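Local coordinates for protein E1 (Kluyveromyces marxianus, PDB 3VX6) that serves as the N-terminal domain of the E1-like enzyme Atg7, which activates the ubiquitin-like proteins Atg8 and Atg12 for conjugation in autophagy, at residues 43-48 against 78-83; 21-26 against 60-65. All blocks are in the same frame, centred on the assembly; numbering follows the deposited sequence.

Contact 1: residues 43-48 against 78-83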
# COMPACT_ATOMS: atom_id res chain seq x y z
N ALA A 43 13.50 -1.46 6.94
CA ALA A 43 12.61 -1.98 5.93
C ALA A 43 11.73 -2.99 6.66
O ALA A 43 12.22 -3.79 7.44
CB ALA A 43 13.39 -2.68 4.83
N LEU A 44 10.43 -2.92 6.41
CA LEU A 44 9.49 -3.83 7.03
C LEU A 44 9.08 -4.85 5.97
O LEU A 44 9.18 -4.59 4.77
CB LEU A 44 8.27 -3.05 7.54
CG LEU A 44 8.60 -2.00 8.60
CD1 LEU A 44 7.41 -1.10 8.86
CD2 LEU A 44 9.03 -2.69 9.87
N TYR A 45 8.67 -6.03 6.42
CA TYR A 45 8.25 -7.09 5.52
C TYR A 45 7.11 -7.77 6.21
O TYR A 45 7.19 -8.11 7.39
CB TYR A 45 9.38 -8.12 5.30
CG TYR A 45 10.58 -7.59 4.56
CD1 TYR A 45 10.56 -7.42 3.18
CD2 TYR A 45 11.75 -7.25 5.24
CE1 TYR A 45 11.65 -6.91 2.50
CE2 TYR A 45 12.86 -6.73 4.57
CZ TYR A 45 12.80 -6.57 3.19
OH TYR A 45 13.88 -6.05 2.51
N THR A 46 6.02 -7.95 5.49
CA THR A 46 4.91 -8.61 6.10
C THR A 46 4.34 -9.46 5.00
O THR A 46 4.14 -9.00 3.87
CB THR A 46 3.89 -7.59 6.63
OG1 THR A 46 2.85 -8.28 7.33
CG2 THR A 46 3.31 -6.78 5.49
N GLN A 47 4.14 -10.74 5.30
CA GLN A 47 3.58 -11.64 4.31
C GLN A 47 2.14 -11.24 4.21
O GLN A 47 1.39 -11.29 5.19
CB GLN A 47 3.69 -13.09 4.77
CG GLN A 47 2.95 -14.05 3.90
CD GLN A 47 3.17 -15.47 4.34
OE1 GLN A 47 2.22 -16.26 4.41
NE2 GLN A 47 4.42 -15.82 4.63
N LEU A 48 1.75 -10.80 3.03
CA LEU A 48 0.40 -10.35 2.83
C LEU A 48 -0.55 -11.54 2.85
O LEU A 48 -0.46 -12.45 2.03
CB LEU A 48 0.29 -9.58 1.51
CG LEU A 48 -0.09 -8.10 1.63
CD1 LEU A 48 0.62 -7.47 2.82
CD2 LEU A 48 0.27 -7.37 0.34
N ILE A 78 4.95 -11.08 -0.31
CA ILE A 78 5.59 -10.33 0.75
C ILE A 78 5.59 -8.85 0.41
O ILE A 78 6.16 -8.44 -0.60
CB ILE A 78 7.03 -10.80 0.97
CG1 ILE A 78 7.05 -12.31 1.22
CG2 ILE A 78 7.66 -10.01 2.10
CD1 ILE A 78 6.15 -12.78 2.34
N LEU A 79 4.96 -8.04 1.26
CA LEU A 79 4.91 -6.60 1.03
C LEU A 79 6.06 -5.90 1.72
O LEU A 79 6.27 -6.08 2.92
CB LEU A 79 3.60 -6.01 1.53
CG LEU A 79 3.51 -4.53 1.15
CD1 LEU A 79 3.57 -4.41 -0.37
CD2 LEU A 79 2.23 -3.91 1.69
N LYS A 80 6.80 -5.09 0.97
CA LYS A 80 7.91 -4.38 1.56
C LYS A 80 7.45 -3.00 2.01
O LYS A 80 6.89 -2.24 1.24
CB LYS A 80 9.07 -4.24 0.57
CG LYS A 80 10.34 -3.67 1.20
CD LYS A 80 11.56 -3.98 0.34
CE LYS A 80 12.84 -3.43 0.96
NZ LYS A 80 14.07 -3.87 0.21
N GLY A 81 7.68 -2.71 3.28
CA GLY A 81 7.31 -1.43 3.82
C GLY A 81 8.56 -0.78 4.37
O GLY A 81 9.65 -1.33 4.22
N TYR A 82 8.40 0.37 5.00
CA TYR A 82 9.54 1.06 5.57
C TYR A 82 9.15 1.71 6.89
O TYR A 82 8.05 2.22 7.06
CB TYR A 82 10.07 2.12 4.58
CG TYR A 82 10.54 1.52 3.27
CD1 TYR A 82 11.70 0.73 3.21
CD2 TYR A 82 9.78 1.65 2.10
CE1 TYR A 82 12.08 0.08 2.02
CE2 TYR A 82 10.14 1.01 0.91
CZ TYR A 82 11.28 0.22 0.87
OH TYR A 82 11.60 -0.43 -0.31
N LEU A 83 10.07 1.65 7.85
CA LEU A 83 9.82 2.26 9.14
C LEU A 83 10.77 3.44 9.34
O LEU A 83 11.92 3.41 8.92
CB LEU A 83 10.01 1.24 10.26
CG LEU A 83 10.11 1.78 11.70
CD1 LEU A 83 8.79 2.39 12.13
CD2 LEU A 83 10.51 0.64 12.63
O HOH W 1 14.34 -6.24 -0.62
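With CG anti to its backbone N (chi1 -172°) and an extended chain beyond, Lys80 runs side by side with Tyr45, whose own CG lies anti to the carbonyl carbon. The aliphatic part of the lysine does the touching: CD comes to 3.6 Å from Tyr45 CE1. At the far end the Tyr45 OH and Lys80 NZ stand 3.2 Å apart, and a modelled water lies near both, though its distance to NZ is too short to be relied on. Ile78 CG2 meets the same ring at CD1, its side chain crossing the tyrosine at about a right angle, while Ile78 CD1 reaches over to Gln47 CB (3.5 Å).

All of this lies on one face of an antiparallel ladder, in which strand 40-47 is joined to strand 78-86 and the latter continues the mixed sheet through strand 123-130. Leu44 with Gly81 and Thr46 with Leu79 are the hydrogen-bonded pairs. Gly81 N donates to Leu44 O at 2.8 Å, whereas Thr46 N to Leu79 O is longer at 3.2 Å.

The other face, buried, is mainly apolar. There Leu44 CD1 packs on Leu83 CB at 3.8 Å, and Leu48 CD1 on Leu79 CB at 3.6 Å; Phe123 of strand 123-130 touches both Leu44 and Leu79. The Thr46 hydroxyl turns to a third strand, where its OG1 is hydrogen-bonded to Ser61 O.

Contact 2: residues 21-26 against 60-65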
# COMPACT_ATOMS: atom_id res chain seq x y z
N SER A 21 2.75 -6.44 20.21
CA SER A 21 3.76 -5.85 21.08
C SER A 21 5.13 -6.39 20.67
O SER A 21 6.15 -5.74 20.88
CB SER A 21 3.48 -6.18 22.55
OG SER A 21 3.67 -7.56 22.82
N SER A 22 5.12 -7.57 20.05
CA SER A 22 6.35 -8.22 19.60
C SER A 22 7.07 -7.42 18.52
O SER A 22 8.24 -7.70 18.22
CB SER A 22 6.06 -9.62 19.07
OG SER A 22 5.39 -9.58 17.84
N PHE A 23 6.38 -6.46 17.91
CA PHE A 23 6.97 -5.63 16.87
C PHE A 23 7.78 -4.53 17.52
O PHE A 23 8.89 -4.23 17.08
CB PHE A 23 5.89 -4.98 16.01
CG PHE A 23 6.43 -3.99 15.03
CD1 PHE A 23 6.50 -2.64 15.35
CD2 PHE A 23 6.87 -4.41 13.77
CE1 PHE A 23 6.99 -1.72 14.44
CE2 PHE A 23 7.36 -3.50 12.86
CZ PHE A 23 7.43 -2.15 13.19
N PHE A 24 7.21 -3.93 18.56
CA PHE A 24 7.89 -2.87 19.29
C PHE A 24 8.92 -3.50 20.19
O PHE A 24 9.88 -2.85 20.59
CB PHE A 24 6.90 -2.06 20.10
CG PHE A 24 6.13 -1.09 19.27
CD1 PHE A 24 4.75 -1.17 19.19
CD2 PHE A 24 6.80 -0.13 18.53
CE1 PHE A 24 4.05 -0.30 18.37
CE2 PHE A 24 6.11 0.74 17.72
CZ PHE A 24 4.74 0.66 17.64
N HIS A 25 8.70 -4.76 20.53
CA HIS A 25 9.65 -5.48 21.34
C HIS A 25 10.83 -5.67 20.40
O HIS A 25 11.97 -5.42 20.77
CB HIS A 25 9.08 -6.83 21.77
CG HIS A 25 8.45 -6.81 23.13
ND1 HIS A 25 7.47 -5.90 23.49
CD2 HIS A 25 8.64 -7.60 24.21
CE1 HIS A 25 7.09 -6.14 24.74
NE2 HIS A 25 7.78 -7.16 25.20
N GLU A 26 10.53 -6.07 19.18
CA GLU A 26 11.57 -6.29 18.19
C GLU A 26 12.16 -4.94 17.77
O GLU A 26 13.36 -4.82 17.58
CB GLU A 26 11.01 -7.03 16.97
CG GLU A 26 12.02 -7.32 15.86
CD GLU A 26 13.18 -8.22 16.30
OE1 GLU A 26 13.19 -8.67 17.47
OE2 GLU A 26 14.08 -8.47 15.47
N ILE A 60 -2.04 -5.33 7.80
CA ILE A 60 -0.60 -5.22 7.83
C ILE A 60 -0.31 -5.71 9.25
O ILE A 60 -0.51 -4.97 10.22
CB ILE A 60 -0.11 -3.75 7.67
CG1 ILE A 60 -0.31 -3.27 6.23
CG2 ILE A 60 1.36 -3.63 8.09
CD1 ILE A 60 0.49 -4.04 5.20
N SER A 61 0.08 -6.97 9.37
CA SER A 61 0.39 -7.51 10.69
C SER A 61 1.89 -7.47 10.92
O SER A 61 2.66 -8.24 10.34
CB SER A 61 -0.14 -8.93 10.84
OG SER A 61 -1.49 -8.89 11.27
N LEU A 62 2.28 -6.53 11.76
CA LEU A 62 3.66 -6.33 12.09
C LEU A 62 3.94 -6.99 13.42
O LEU A 62 3.50 -6.53 14.46
CB LEU A 62 3.95 -4.83 12.18
CG LEU A 62 3.72 -4.04 10.89
CD1 LEU A 62 4.05 -2.58 11.11
CD2 LEU A 62 4.58 -4.62 9.79
N ARG A 63 4.66 -8.10 13.37
CA ARG A 63 5.02 -8.84 14.56
C ARG A 63 6.51 -8.60 14.64
O ARG A 63 7.02 -7.68 14.02
CB ARG A 63 4.75 -10.33 14.36
CG ARG A 63 3.50 -10.64 13.55
CD ARG A 63 3.39 -12.13 13.19
NE ARG A 63 2.36 -12.38 12.18
CZ ARG A 63 1.07 -12.07 12.31
NH1 ARG A 63 0.62 -11.48 13.42
NH2 ARG A 63 0.21 -12.37 11.34
N ASP A 64 7.21 -9.43 15.40
CA ASP A 64 8.64 -9.27 15.51
C ASP A 64 9.33 -9.69 14.22
O ASP A 64 10.44 -9.25 13.93
CB ASP A 64 9.17 -10.08 16.70
CG ASP A 64 8.43 -11.40 16.90
OD1 ASP A 64 8.64 -12.03 17.96
OD2 ASP A 64 7.65 -11.81 16.02
N ASP A 65 8.66 -10.53 13.43
CA ASP A 65 9.22 -11.01 12.17
C ASP A 65 9.14 -9.97 11.04
O ASP A 65 9.87 -10.06 10.05
CB ASP A 65 8.52 -12.31 11.73
CG ASP A 65 7.03 -12.12 11.50
OD1 ASP A 65 6.25 -12.20 12.49
OD2 ASP A 65 6.64 -11.88 10.33
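The N-terminal part of helix 21-33 rests against the end of strand 59-62 and the residues that follow it, a helix-to-strand contact inside the N-terminal domain of Atg7. Phe23 and Leu62 form its apolar part, lying side by side and pointing the same way. Phe23 CG is anti to the backbone N (chi1 173°), and ring atom CD2 comes within 3.4 Å of Leu62 CB. Further out, Leu62 CD1 sits over one face of the ring, offset toward the rim, in a CH-pi contact 4.2 Å from the ring centroid. Arg63 O meets the ring differently: it lies in the ring plane, at the edge, 3.3 Å from CD2.

Polar residues take part next to this pair. Ser22 OG, placed between its backbone N and carbonyl carbon (chi1 72°), stands 3.0 Å from Asp64 N. Four residues along the helix, Glu26 lays its aliphatic part on Asp64, with CB 3.6 Å from Asp64 CB. Its carboxylate forms a salt bridge through OE1 with Arg29, also a weak, long ion-pair partner of Asp64, and this shared arginine probably eases the repulsion between the two acids, whose Glu26 OE1 and Asp64 OD1 are 5.7 Å apart.

Beyond the two segments, strand 59-62 pairs in parallel with strand 16-19, which leads into the helix. Phe23 stacks on Phe67, and Met125 of strand 123-130 touches both Phe23 and Leu62, carrying the contact onto the larger mixed sheet.

How the contacts relate
Secondary structure pairing and side-chain docking can be compared here within one domain. Contact 1 is the backbone ladder of a sheet, its centre about 10 Å from that of the chain; contact 2, centred about 18 Å away from it, sets a helix on a strand end and relies on side chains packing on side chains and on backbone carbonyls. Contact 1 also buries more surface, 606 against 316 Å². In both, buried apolar residues lie beside more exposed, partly polar ones. The two meet where Leu44 CD2 lies 3.5 Å from Phe23 CE2, and Ile60 of strand 59-62 packs on Thr46 and Leu79. The four segments alternate along the chain, interlacing helix 21-33 and strand 59-62 with the ladder.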